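Local coordinates for protein BpsB (PgaB), Poly-beta-1,6-N-acetyl-D-glucosamine N-deacetylase (Bordetella bronchiseptica RB50, PDB 5BU6) that removes acetyl groups from the N-acetylglucosamine units of poly-beta-1,6-N-acetyl-D-glucosamine as a metal-dependent family 4 carbohydrate esterase, and is required for biofilm formation, at residues L16-V21 with V263-N268; D45-I50 with F100-V105; K53-I58 with R76-T81; F82-A87 with A107-W112. The protein carries 5 engineered substitutions. All coordinates share one frame; numbering follows the deposited sequence.

Contact 1: L16-V21 with V263-N268. Engineered in segment 16-21: Ser17 (natural residue Cys).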
loop_
_atom_site.group_PDB
_atom_site.type_symbol
_atom_site.label_atom_id
_atom_site.label_comp_id
_atom_site.label_asym_id
_atom_site.label_seq_id
_atom_site.Cartn_x
_atom_site.Cartn_y
_atom_site.Cartn_z
ATOM N N LEU A 16 7.025 3.651 -7.219
ATOM C CA LEU A 16 7.006 2.377 -7.903
ATOM C C LEU A 16 6.493 1.333 -6.933
ATOM O O LEU A 16 7.133 1.042 -5.930
ATOM C CB LEU A 16 8.418 2.048 -8.417
ATOM C CG LEU A 16 8.648 0.936 -9.431
ATOM C CD1 LEU A 16 7.918 1.225 -10.743
ATOM C CD2 LEU A 16 10.144 0.737 -9.651
ATOM N N SER A 17 5.315 0.796 -7.211
ATOM C CA SER A 17 4.709 -0.196 -6.339
ATOM C C SER A 17 5.034 -1.597 -6.889
ATOM O O SER A 17 4.779 -1.881 -8.049
ATOM C CB SER A 17 3.207 0.053 -6.250
ATOM O OG SER A 17 2.546 -0.904 -5.443
ATOM N N MET A 18 5.644 -2.445 -6.069
ATOM C CA MET A 18 6.179 -3.716 -6.539
ATOM C C MET A 18 5.313 -4.873 -6.069
ATOM O O MET A 18 4.995 -4.975 -4.894
ATOM C CB MET A 18 7.604 -3.926 -6.040
ATOM C CG MET A 18 8.648 -3.917 -7.109
ATOM S SD MET A 18 9.027 -2.234 -7.589
ATOM C CE MET A 18 9.521 -1.541 -6.017
ATOM N N HIS A 19 4.969 -5.759 -6.992
ATOM C CA HIS A 19 4.065 -6.869 -6.689
ATOM C C HIS A 19 4.745 -8.175 -7.106
ATOM O O HIS A 19 5.212 -8.299 -8.237
ATOM C CB HIS A 19 2.732 -6.650 -7.425
ATOM C CG HIS A 19 1.704 -7.716 -7.194
ATOM N ND1 HIS A 19 0.953 -7.793 -6.040
ATOM C CD2 HIS A 19 1.280 -8.730 -7.987
ATOM C CE1 HIS A 19 0.121 -8.816 -6.124
ATOM N NE2 HIS A 19 0.300 -9.403 -7.295
ATOM N N ASP A 20 4.841 -9.123 -6.187
ATOM C CA ASP A 20 5.407 -10.434 -6.497
ATOM C C ASP A 20 4.369 -11.221 -7.291
ATOM O O ASP A 20 3.254 -11.437 -6.822
ATOM C CB ASP A 20 5.796 -11.167 -5.207
ATOM C CG ASP A 20 6.574 -12.455 -5.456
ATOM O OD1 ASP A 20 6.393 -13.111 -6.507
ATOM O OD2 ASP A 20 7.363 -12.827 -4.561
ATOM N N VAL A 21 4.738 -11.641 -8.491
ATOM C CA VAL A 21 3.796 -12.309 -9.387
ATOM C C VAL A 21 3.262 -13.621 -8.782
ATOM O O VAL A 21 2.153 -14.050 -9.095
ATOM C CB VAL A 21 4.453 -12.567 -10.767
ATOM C CG1 VAL A 21 5.532 -13.648 -10.668
ATOM C CG2 VAL A 21 3.406 -12.917 -11.820
ATOM N N VAL A 263 4.493 -2.403 -10.850
ATOM C CA VAL A 263 5.298 -3.338 -11.636
ATOM C C VAL A 263 5.397 -4.709 -10.947
ATOM O O VAL A 263 5.487 -4.799 -9.736
ATOM C CB VAL A 263 6.709 -2.769 -11.911
ATOM C CG1 VAL A 263 7.525 -2.714 -10.649
ATOM C CG2 VAL A 263 7.421 -3.594 -12.964
ATOM N N ASP A 264 5.356 -5.780 -11.732
ATOM C CA ASP A 264 5.447 -7.130 -11.183
ATOM C C ASP A 264 6.884 -7.634 -11.198
ATOM O O ASP A 264 7.644 -7.308 -12.105
ATOM C CB ASP A 264 4.560 -8.095 -11.978
ATOM C CG ASP A 264 3.081 -7.822 -11.787
ATOM O OD1 ASP A 264 2.688 -7.363 -10.693
ATOM O OD2 ASP A 264 2.309 -8.072 -12.736
ATOM N N TYR A 265 7.259 -8.427 -10.200
ATOM C CA TYR A 265 8.571 -9.066 -10.215
ATOM C C TYR A 265 8.508 -10.545 -9.816
ATOM O O TYR A 265 7.506 -11.018 -9.284
ATOM C CB TYR A 265 9.534 -8.330 -9.288
ATOM C CG TYR A 265 9.171 -8.432 -7.823
ATOM C CD1 TYR A 265 9.671 -9.459 -7.024
ATOM C CD2 TYR A 265 8.304 -7.519 -7.241
ATOM C CE1 TYR A 265 9.319 -9.553 -5.681
ATOM C CE2 TYR A 265 7.959 -7.599 -5.907
ATOM C CZ TYR A 265 8.462 -8.621 -5.133
ATOM O OH TYR A 265 8.103 -8.676 -3.805
ATOM N N GLU A 266 9.609 -11.242 -10.060
ATOM C CA GLU A 266 9.823 -12.614 -9.623
ATOM C C GLU A 266 10.953 -12.664 -8.604
ATOM O O GLU A 266 11.908 -11.898 -8.694
ATOM C CB GLU A 266 10.177 -13.514 -10.806
ATOM C CG GLU A 266 9.012 -13.915 -11.682
ATOM C CD GLU A 266 9.026 -15.404 -12.014
ATOM O OE1 GLU A 266 9.155 -15.756 -13.211
ATOM O OE2 GLU A 266 8.905 -16.221 -11.073
ATOM N N VAL A 267 10.854 -13.571 -7.643
ATOM C CA VAL A 267 11.950 -13.799 -6.714
ATOM C C VAL A 267 12.645 -15.094 -7.081
ATOM O O VAL A 267 12.121 -15.877 -7.871
ATOM C CB VAL A 267 11.465 -13.857 -5.256
ATOM C CG1 VAL A 267 10.862 -12.526 -4.853
ATOM C CG2 VAL A 267 10.451 -14.971 -5.075
ATOM N N ASN A 268 13.834 -15.314 -6.528
ATOM C CA ASN A 268 14.571 -16.547 -6.790
ATOM C C ASN A 268 15.012 -17.241 -5.509
ATOM O O ASN A 268 14.674 -18.400 -5.277
ATOM C CB ASN A 268 15.784 -16.266 -7.673
ATOM C CG ASN A 268 15.400 -15.981 -9.110
ATOM O OD1 ASN A 268 14.716 -14.997 -9.399
ATOM N ND2 ASN A 268 15.844 -16.840 -10.023
HETATM O O HOH W 1 8.289 -14.676 -7.394
#

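Contact 2: D45-I50 with F100-V105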
loop_
_atom_site.group_PDB
_atom_site.type_symbol
_atom_site.label_atom_id
_atom_site.label_comp_id
_atom_site.label_asym_id
_atom_site.label_seq_id
_atom_site.Cartn_x
_atom_site.Cartn_y
_atom_site.Cartn_z
ATOM N N ASP A 45 17.272 -7.850 -10.597
ATOM C CA ASP A 45 17.399 -7.137 -11.860
ATOM C C ASP A 45 16.702 -5.771 -11.788
ATOM O O ASP A 45 17.212 -4.785 -12.320
ATOM C CB ASP A 45 16.831 -7.978 -13.004
ATOM C CG ASP A 45 17.268 -7.488 -14.365
ATOM O OD1 ASP A 45 18.429 -7.045 -14.502
ATOM O OD2 ASP A 45 16.445 -7.550 -15.303
ATOM N N LEU A 46 15.554 -5.704 -11.120
ATOM C CA LEU A 46 14.880 -4.419 -10.927
ATOM C C LEU A 46 15.746 -3.448 -10.134
ATOM O O LEU A 46 15.828 -2.271 -10.475
ATOM C CB LEU A 46 13.542 -4.579 -10.216
ATOM C CG LEU A 46 12.353 -5.076 -11.032
ATOM C CD1 LEU A 46 11.075 -4.680 -10.319
ATOM C CD2 LEU A 46 12.374 -4.544 -12.460
ATOM N N PHE A 47 16.395 -3.941 -9.083
ATOM C CA PHE A 47 17.233 -3.076 -8.259
ATOM C C PHE A 47 18.457 -2.613 -9.034
ATOM O O PHE A 47 18.949 -1.509 -8.824
ATOM C CB PHE A 47 17.653 -3.784 -6.975
ATOM C CG PHE A 47 16.626 -3.696 -5.877
ATOM C CD1 PHE A 47 15.282 -3.559 -6.178
ATOM C CD2 PHE A 47 17.005 -3.738 -4.552
ATOM C CE1 PHE A 47 14.329 -3.476 -5.169
ATOM C CE2 PHE A 47 16.063 -3.656 -3.540
ATOM C CZ PHE A 47 14.725 -3.526 -3.847
ATOM N N GLU A 48 18.935 -3.461 -9.935
ATOM C CA GLU A 48 20.051 -3.096 -10.808
ATOM C C GLU A 48 19.645 -2.089 -11.885
ATOM O O GLU A 48 20.429 -1.205 -12.237
ATOM C CB GLU A 48 20.651 -4.346 -11.465
ATOM C CG GLU A 48 21.435 -5.245 -10.518
ATOM C CD GLU A 48 22.761 -4.644 -10.071
ATOM O OE1 GLU A 48 23.428 -5.261 -9.212
ATOM O OE2 GLU A 48 23.144 -3.566 -10.576
ATOM N N TRP A 49 18.434 -2.219 -12.420
ATOM C CA TRP A 49 17.911 -1.237 -13.383
ATOM C C TRP A 49 17.818 0.139 -12.728
ATOM O O TRP A 49 18.251 1.143 -13.298
ATOM C CB TRP A 49 16.531 -1.661 -13.902
ATOM C CG TRP A 49 15.791 -0.630 -14.752
ATOM C CD1 TRP A 49 16.079 -0.269 -16.039
ATOM C CD2 TRP A 49 14.623 0.128 -14.380
ATOM N NE1 TRP A 49 15.178 0.674 -16.484
ATOM C CE2 TRP A 49 14.275 0.933 -15.487
ATOM C CE3 TRP A 49 13.844 0.207 -13.220
ATOM C CZ2 TRP A 49 13.187 1.805 -15.467
ATOM C CZ3 TRP A 49 12.762 1.075 -13.201
ATOM C CH2 TRP A 49 12.447 1.863 -14.320
ATOM N N ILE A 50 17.262 0.159 -11.523
ATOM C CA ILE A 50 17.101 1.399 -10.764
ATOM C C ILE A 50 18.452 2.095 -10.652
ATOM O O ILE A 50 18.585 3.260 -10.999
ATOM C CB ILE A 50 16.516 1.131 -9.372
ATOM C CG1 ILE A 50 15.053 0.686 -9.498
ATOM C CG2 ILE A 50 16.630 2.368 -8.476
ATOM C CD1 ILE A 50 14.423 0.281 -8.213
ATOM N N PHE A 100 21.507 -2.753 -1.104
ATOM C CA PHE A 100 21.580 -1.585 -1.986
ATOM C C PHE A 100 21.476 -0.273 -1.209
ATOM O O PHE A 100 21.665 0.801 -1.776
ATOM C CB PHE A 100 20.462 -1.642 -3.034
ATOM C CG PHE A 100 20.751 -2.568 -4.188
ATOM C CD1 PHE A 100 20.571 -3.937 -4.060
ATOM C CD2 PHE A 100 21.183 -2.061 -5.409
ATOM C CE1 PHE A 100 20.849 -4.796 -5.131
ATOM C CE2 PHE A 100 21.450 -2.912 -6.481
ATOM C CZ PHE A 100 21.277 -4.279 -6.338
ATOM N N ASN A 101 21.164 -0.382 0.084
ATOM C CA ASN A 101 20.870 0.750 0.957
ATOM C C ASN A 101 19.733 1.621 0.437
ATOM O O ASN A 101 19.809 2.841 0.473
ATOM C CB ASN A 101 22.116 1.613 1.184
ATOM C CG ASN A 101 21.978 2.502 2.405
ATOM O OD1 ASN A 101 21.477 2.067 3.444
ATOM N ND2 ASN A 101 22.387 3.756 2.279
ATOM N N TYR A 102 18.674 0.983 -0.049
ATOM C CA TYR A 102 17.481 1.687 -0.502
ATOM C C TYR A 102 16.388 1.680 0.568
ATOM O O TYR A 102 16.069 0.617 1.102
ATOM C CB TYR A 102 16.906 1.031 -1.739
ATOM C CG TYR A 102 17.733 1.076 -2.996
ATOM C CD1 TYR A 102 18.741 2.020 -3.181
ATOM C CD2 TYR A 102 17.448 0.202 -4.033
ATOM C CE1 TYR A 102 19.456 2.060 -4.370
ATOM C CE2 TYR A 102 18.160 0.233 -5.209
ATOM C CZ TYR A 102 19.151 1.155 -5.375
ATOM O OH TYR A 102 19.820 1.151 -6.577
ATOM N N PRO A 103 15.781 2.845 0.849
ATOM C CA PRO A 103 14.575 2.826 1.686
ATOM C C PRO A 103 13.358 2.290 0.934
ATOM O O PRO A 103 13.365 2.235 -0.291
ATOM C CB PRO A 103 14.368 4.303 2.059
ATOM C CG PRO A 103 15.050 5.066 0.973
ATOM C CD PRO A 103 16.202 4.219 0.497
ATOM N N ALA A 104 12.310 1.943 1.673
ATOM C CA ALA A 104 11.053 1.516 1.080
ATOM C C ALA A 104 9.883 1.768 2.030
ATOM O O ALA A 104 10.083 2.007 3.214
ATOM C CB ALA A 104 11.122 0.049 0.713
ATOM N N VAL A 105 8.672 1.729 1.482
ATOM C CA VAL A 105 7.431 1.702 2.253
ATOM C C VAL A 105 6.897 0.266 2.234
ATOM O O VAL A 105 6.851 -0.347 1.170
ATOM C CB VAL A 105 6.367 2.636 1.647
ATOM C CG1 VAL A 105 5.075 2.611 2.479
ATOM C CG2 VAL A 105 6.928 4.027 1.532
#

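Contact 3: K53-I58 with R76-T81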
loop_
_atom_site.group_PDB
_atom_site.type_symbol
_atom_site.label_atom_id
_atom_site.label_comp_id
_atom_site.label_asym_id
_atom_site.label_seq_id
_atom_site.Cartn_x
_atom_site.Cartn_y
_atom_site.Cartn_z
ATOM N N LYS A 53 20.117 3.234 -14.201
ATOM C CA LYS A 53 19.397 4.333 -14.860
ATOM C C LYS A 53 19.535 5.637 -14.072
ATOM O O LYS A 53 19.021 6.675 -14.470
ATOM C CB LYS A 53 17.911 3.999 -15.030
ATOM C CG LYS A 53 17.622 2.851 -15.997
ATOM C CD LYS A 53 17.874 3.238 -17.422
ATOM C CE LYS A 53 17.604 2.066 -18.357
ATOM N NZ LYS A 53 18.008 2.393 -19.733
ATOM N N GLY A 54 20.218 5.572 -12.941
ATOM C CA GLY A 54 20.473 6.760 -12.160
ATOM C C GLY A 54 19.359 7.184 -11.220
ATOM O O GLY A 54 19.371 8.328 -10.754
ATOM N N PHE A 55 18.402 6.298 -10.922
ATOM C CA PHE A 55 17.346 6.673 -9.995
ATOM C C PHE A 55 17.930 6.712 -8.605
ATOM O O PHE A 55 18.890 6.003 -8.318
ATOM C CB PHE A 55 16.152 5.707 -10.046
ATOM C CG PHE A 55 15.336 5.823 -11.303
ATOM C CD1 PHE A 55 14.491 6.909 -11.498
ATOM C CD2 PHE A 55 15.401 4.847 -12.284
ATOM C CE1 PHE A 55 13.737 7.023 -12.659
ATOM C CE2 PHE A 55 14.650 4.953 -13.443
ATOM C CZ PHE A 55 13.813 6.041 -13.629
ATOM N N ASN A 56 17.360 7.563 -7.755
ATOM C CA ASN A 56 17.756 7.654 -6.356
ATOM C C ASN A 56 16.577 7.361 -5.446
ATOM O O ASN A 56 15.751 8.231 -5.206
ATOM C CB ASN A 56 18.325 9.048 -6.053
ATOM C CG ASN A 56 19.686 9.255 -6.652
ATOM O OD1 ASN A 56 20.636 8.551 -6.312
ATOM N ND2 ASN A 56 19.799 10.227 -7.547
ATOM N N PRO A 57 16.472 6.116 -4.961
ATOM C CA PRO A 57 15.378 5.785 -4.050
ATOM C C PRO A 57 15.398 6.647 -2.782
ATOM O O PRO A 57 16.442 6.840 -2.173
ATOM C CB PRO A 57 15.617 4.307 -3.737
ATOM C CG PRO A 57 16.339 3.793 -5.002
ATOM C CD PRO A 57 17.254 4.932 -5.353
ATOM N N ILE A 58 14.230 7.165 -2.428
ATOM C CA ILE A 58 14.046 8.073 -1.284
ATOM C C ILE A 58 13.091 7.458 -0.244
ATOM O O ILE A 58 12.369 6.494 -0.533
ATOM C CB ILE A 58 13.459 9.442 -1.743
ATOM C CG1 ILE A 58 12.044 9.227 -2.313
ATOM C CG2 ILE A 58 14.393 10.136 -2.733
ATOM C CD1 ILE A 58 11.401 10.434 -2.937
ATOM N N ARG A 76 16.312 12.443 -9.971
ATOM C CA ARG A 76 15.574 11.216 -10.308
ATOM C C ARG A 76 15.104 10.441 -9.085
ATOM O O ARG A 76 15.400 9.245 -8.950
ATOM C CB ARG A 76 16.444 10.308 -11.187
ATOM C CG ARG A 76 16.769 10.918 -12.560
ATOM C CD ARG A 76 17.981 10.245 -13.196
ATOM N NE ARG A 76 19.157 10.313 -12.327
ATOM C CZ ARG A 76 20.110 11.239 -12.410
ATOM N NH1 ARG A 76 20.047 12.190 -13.335
ATOM N NH2 ARG A 76 21.134 11.213 -11.567
ATOM N N PRO A 77 14.354 11.111 -8.184
ATOM C CA PRO A 77 13.979 10.469 -6.924
ATOM C C PRO A 77 12.853 9.485 -7.143
ATOM O O PRO A 77 11.921 9.766 -7.911
ATOM C CB PRO A 77 13.514 11.651 -6.050
ATOM C CG PRO A 77 12.978 12.599 -7.000
ATOM C CD PRO A 77 13.747 12.448 -8.304
ATOM N N ILE A 78 12.936 8.338 -6.483
ATOM C CA ILE A 78 11.869 7.353 -6.592
ATOM C C ILE A 78 11.555 6.740 -5.227
ATOM O O ILE A 78 12.449 6.511 -4.427
ATOM C CB ILE A 78 12.239 6.247 -7.630
ATOM C CG1 ILE A 78 11.064 5.305 -7.858
ATOM C CG2 ILE A 78 13.488 5.486 -7.223
ATOM C CD1 ILE A 78 11.110 4.616 -9.212
ATOM N N LEU A 79 10.269 6.518 -4.963
ATOM C CA LEU A 79 9.799 5.866 -3.750
ATOM C C LEU A 79 9.418 4.422 -4.105
ATOM O O LEU A 79 8.597 4.199 -5.001
ATOM C CB LEU A 79 8.593 6.599 -3.160
ATOM C CG LEU A 79 8.026 6.066 -1.834
ATOM C CD1 LEU A 79 9.040 6.312 -0.728
ATOM C CD2 LEU A 79 6.714 6.770 -1.523
ATOM N N LEU A 80 10.021 3.458 -3.419
ATOM C CA LEU A 80 9.696 2.043 -3.641
ATOM C C LEU A 80 8.706 1.601 -2.573
ATOM O O LEU A 80 8.906 1.899 -1.375
ATOM C CB LEU A 80 10.966 1.180 -3.558
ATOM C CG LEU A 80 12.171 1.564 -4.401
ATOM C CD1 LEU A 80 13.343 0.621 -4.075
ATOM C CD2 LEU A 80 11.815 1.518 -5.891
ATOM N N THR A 81 7.636 0.918 -2.985
ATOM C CA THR A 81 6.645 0.447 -2.036
ATOM C C THR A 81 6.340 -1.040 -2.280
ATOM O O THR A 81 6.352 -1.504 -3.428
ATOM C CB THR A 81 5.338 1.272 -2.108
ATOM O OG1 THR A 81 4.626 0.960 -3.308
ATOM C CG2 THR A 81 5.649 2.787 -2.077
HETATM O O HOH W 2 12.368 4.187 -1.968
#

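Contact 4: F82-A87 with A107-W112. With NI (nickel (II) ion), chain C.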
loop_
_atom_site.group_PDB
_atom_site.type_symbol
_atom_site.label_atom_id
_atom_site.label_comp_id
_atom_site.label_asym_id
_atom_site.label_seq_id
_atom_site.Cartn_x
_atom_site.Cartn_y
_atom_site.Cartn_z
ATOM N N PHE A 82 6.136 -1.756 -1.181
ATOM C CA PHE A 82 5.861 -3.194 -1.161
ATOM C C PHE A 82 4.643 -3.449 -0.262
ATOM O O PHE A 82 4.755 -3.357 0.958
ATOM C CB PHE A 82 7.078 -3.968 -0.643
ATOM C CG PHE A 82 8.307 -3.785 -1.481
ATOM C CD1 PHE A 82 9.166 -2.711 -1.252
ATOM C CD2 PHE A 82 8.592 -4.668 -2.512
ATOM C CE1 PHE A 82 10.294 -2.522 -2.037
ATOM C CE2 PHE A 82 9.721 -4.497 -3.307
ATOM C CZ PHE A 82 10.579 -3.412 -3.065
ATOM N N ASP A 83 3.483 -3.743 -0.841
ATOM C CA ASP A 83 2.278 -3.901 -0.014
ATOM C C ASP A 83 1.884 -5.369 0.170
ATOM O O ASP A 83 2.361 -6.230 -0.558
ATOM C CB ASP A 83 1.091 -3.132 -0.604
ATOM C CG ASP A 83 1.503 -2.096 -1.639
ATOM O OD1 ASP A 83 2.352 -1.233 -1.326
ATOM O OD2 ASP A 83 0.958 -2.143 -2.767
ATOM N N ASP A 84 1.034 -5.609 1.174
ATOM C CA ASP A 84 0.282 -6.851 1.429
ATOM C C ASP A 84 0.935 -7.668 2.534
ATOM O O ASP A 84 0.281 -8.501 3.153
ATOM C CB ASP A 84 0.105 -7.725 0.188
ATOM C CG ASP A 84 -0.899 -7.163 -0.801
ATOM O OD1 ASP A 84 -1.355 -6.019 -0.625
ATOM O OD2 ASP A 84 -1.228 -7.870 -1.783
ATOM N N GLY A 85 2.216 -7.430 2.792
ATOM C CA GLY A 85 2.855 -8.000 3.965
ATOM C C GLY A 85 3.112 -9.501 3.909
ATOM O O GLY A 85 3.182 -10.166 4.945
ATOM N N TYR A 86 3.257 -10.044 2.708
ATOM C CA TYR A 86 3.634 -11.454 2.581
ATOM C C TYR A 86 5.044 -11.726 3.136
ATOM O O TYR A 86 5.843 -10.806 3.272
ATOM C CB TYR A 86 3.526 -11.897 1.125
ATOM C CG TYR A 86 2.097 -12.174 0.683
ATOM C CD1 TYR A 86 1.486 -13.403 0.955
ATOM C CD2 TYR A 86 1.362 -11.225 -0.007
ATOM C CE1 TYR A 86 0.191 -13.662 0.545
ATOM C CE2 TYR A 86 0.064 -11.475 -0.420
ATOM C CZ TYR A 86 -0.517 -12.689 -0.143
ATOM O OH TYR A 86 -1.810 -12.937 -0.554
ATOM N N ALA A 87 5.341 -12.996 3.446
ATOM C CA ALA A 87 6.588 -13.356 4.128
ATOM C C ALA A 87 7.832 -13.005 3.330
ATOM O O ALA A 87 8.868 -12.659 3.906
ATOM C CB ALA A 87 6.602 -14.855 4.469
ATOM N N ALA A 107 3.384 -1.671 3.258
ATOM C CA ALA A 107 2.009 -1.380 3.661
ATOM C C ALA A 107 1.349 -2.687 4.099
ATOM O O ALA A 107 1.354 -3.684 3.353
ATOM C CB ALA A 107 1.233 -0.719 2.522
ATOM N N VAL A 108 0.815 -2.665 5.315
ATOM C CA VAL A 108 0.337 -3.846 6.028
ATOM C C VAL A 108 -1.184 -3.941 6.004
ATOM O O VAL A 108 -1.834 -2.979 6.354
ATOM C CB VAL A 108 0.813 -3.776 7.502
ATOM C CG1 VAL A 108 0.213 -4.878 8.340
ATOM C CG2 VAL A 108 2.342 -3.771 7.559
ATOM N N VAL A 109 -1.759 -5.071 5.586
ATOM C CA VAL A 109 -3.200 -5.280 5.771
ATOM C C VAL A 109 -3.360 -5.897 7.153
ATOM O O VAL A 109 -3.007 -7.058 7.359
ATOM C CB VAL A 109 -3.826 -6.207 4.725
ATOM C CG1 VAL A 109 -5.328 -6.310 4.962
ATOM C CG2 VAL A 109 -3.527 -5.711 3.299
ATOM N N THR A 110 -3.839 -5.136 8.121
ATOM C CA THR A 110 -3.632 -5.581 9.496
ATOM C C THR A 110 -4.563 -6.735 9.892
ATOM O O THR A 110 -4.262 -7.471 10.817
ATOM C CB THR A 110 -3.750 -4.413 10.501
ATOM O OG1 THR A 110 -5.012 -3.758 10.366
ATOM C CG2 THR A 110 -2.631 -3.397 10.252
ATOM N N SER A 111 -5.675 -6.928 9.196
ATOM C CA SER A 111 -6.504 -8.079 9.540
ATOM C C SER A 111 -5.843 -9.393 9.072
ATOM O O SER A 111 -6.213 -10.471 9.536
ATOM C CB SER A 111 -7.924 -7.961 8.958
ATOM O OG SER A 111 -7.917 -8.158 7.559
ATOM N N TRP A 112 -4.871 -9.289 8.169
ATOM C CA TRP A 112 -4.114 -10.437 7.693
ATOM C C TRP A 112 -2.939 -10.728 8.617
ATOM O O TRP A 112 -2.776 -11.828 9.109
ATOM C CB TRP A 112 -3.597 -10.176 6.267
ATOM C CG TRP A 112 -4.660 -10.051 5.231
ATOM C CD1 TRP A 112 -5.990 -10.218 5.399
ATOM C CD2 TRP A 112 -4.469 -9.719 3.841
ATOM N NE1 TRP A 112 -6.651 -10.013 4.213
ATOM C CE2 TRP A 112 -5.741 -9.718 3.237
ATOM C CE3 TRP A 112 -3.356 -9.422 3.067
ATOM C CZ2 TRP A 112 -5.934 -9.432 1.889
ATOM C CZ3 TRP A 112 -3.546 -9.147 1.702
ATOM C CH2 TRP A 112 -4.827 -9.151 1.142
HETATM NI NI NI C . -2.517 -4.855 -1.925
HETATM O O HOH W 3 -0.654 -4.305 -2.790
HETATM O O HOH W 4 -0.276 -7.496 5.514
HETATM O O HOH W 5 -2.395 -6.424 -3.415
#

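Contact 1: L16-V21 with V263-N268
Between the parallel strands 14-20 and 261-266, the Tyr265 ring is the bump that lies over the backbone of strand 14-20 at Asp20. With CG in the crowded position between backbone N and carbonyl carbon (chi1 67°), the ring spreads its face on Asp20, whose CA sits 3.9 Å from the centroid of the Tyr265 ring. Met18 crosses the ring at about a right angle, CG lying 3.6 Å from Tyr265 CD2, while its bent chain brings SD against Val263 CG1 at 3.4 Å. On the other face His19 and Asp264 run side by side, Asp264 OD1 at the edge of the imidazole. Farther along, Val21 CG1 rests on Glu266 CG. Four backbone hydrogen bonds set this register, those from Val263 N to Ser17 O and from Val21 N to Tyr265 O nearly straight. Asp20 OD1 accepts from Arg22 N and from a water that in turn accepts from Val267 N, while OD2 lies against Val267 CG1. This grip on OD1 probably favours the ionised carboxylate.

Contact 2: D45-I50 with F100-V105
Three aromatic rings, Phe47, Phe100 and Tyr102, meet here in a cluster. Phe47 turns an edge toward the face of Phe100 in a T-shaped pair, with centroids 5.4 Å apart and planes at 90°. The same face of Phe100 also receives Phe47 CB, 3.8 Å from the centroid of the Phe100 ring in a CH-pi contact. At the edge of Phe100 comes the carboxylate of Glu48, whose bent chain sets OE1 3.7 Å from Phe100 CZ. One face of the Phe47 ring takes Tyr102 CD2 near its rim, the two rings being oblique at 55°. A face of Tyr102 is in turn filled over its centre by Phe100 CB, 3.6 Å above the plane of the Tyr102 ring, and Ile50 CG2 reaches the phenol end. The turn that brings Phe100 and Tyr102 to helix 43-52 is a Schellman motif: Asn101, with positive phi, ends helix 88-100, and the chain then enters strand 104-108. Leu96 and Leu97 of helix 88-100 also touch Phe47. No hydrogen bond crosses between the segments, so their cohesion is apolar and aromatic, with the Glu48 carboxylate at the ring edge probably adding a mild electrostatic attraction.

Contact 3: K53-I58 with R76-T81
Arg76 NE gives the shortest bond of this contact, 2.5 Å to Gly54 O and nearly straight at the hydrogen. The carbonyl oxygen lies in the guanidinium plane, although the donor stands well above the carbonyl plane of Gly54. A bend at chi3 (-56°) brings the arginine chain back across this carbonyl. From there the backbones zip together: Asn56 N bonds Arg76 O at 2.8 Å, Ile78 N bonds Asn56 O, and Ile58 N bonds Ile78 O. Over one face of the strand pair Ile78 CG2 packs on the Pro57 ring and on Phe55 CB; on the other, Ile58 CG2 meets Pro77 CB at 3.8 Å. A water bridges Ile58 O to Leu80 N where the strands part. Further out, Asn56 ND2 is tied to Pro75 O, and Gly54, with positive phi in a Schellman motif, ends helix 43-52. Strand 56-57, helix 60-67 and strand 77-83 form a beta-alpha-beta crossover, the building block of the (beta/alpha) barrel, in the distorted form known for family 4 carbohydrate esterases.

Contact 4: F82-A87 with A107-W112
The packed side of this contact is the join of two parallel strands. Ala107 N gives a bond of 3.2 Å to Phe82 O, and Ala107 O takes Asp84 N at 2.9 Å, nearly along its C=O axis, while the methyl of Ala107 lies against Asp83 CB. The Trp112 indole has CG anti to the carbonyl carbon (chi1 -65°), which lays it alongside the Asp84 side chain. Its CE3 edge meets Asp84 O, its CZ3 comes 4.1 Å from Asp84 CG, and the carboxylate stands steeply to the ring. Val109 CG1 fills one face of the indole over its centre. These strands and helix 88-100 make a beta-alpha-beta unit, and the strand ends carry the metal site of the family 4 esterase. Asp84 OD1 binds nickel at 2.1 Å, with His154 and His159 completing the protein ligands. The watery side begins here. One metal-bound water donates to Asp84 OD2 at 2.5 Å, so the carboxylate holds the ion through one oxygen and a ligand water through the other; another ligand water donates to Asp83 OD2 at 2.7 Å. Binding to the cation would probably polarise these waters and keep Asp84 ionised. Asp83 is poorly ordered, and its OD1 is buried without a partner in the model. Away from the metal, a further water donates to Asp84 O and accepts from Val109 N, bridging the two backbones past Ala107.

Strand 77-83 is shared by contacts 3 and 4, strand 104-108 by contacts 2 and 4, and strand 14-20 of contact 1 neighbours strand 77-83, bonded to it through Leu16 N to Leu79 O and Met18 N to Thr81 O. Contact 4 is the buried one, its centre about 8 Å from the centre of the chain, and there strand pairing gives way to metal and water chemistry. Contacts 1, 2 and 3 lie farther out and are partly buried. Contacts 1 and 3 pair parallel strands by backbone bonds, whereas contact 2 sets helix 43-52 against the turn between helix 88-100 and strand 104-108 by aromatic packing. Through Leu46 and Tyr102, contact 2 borders both strand pairs.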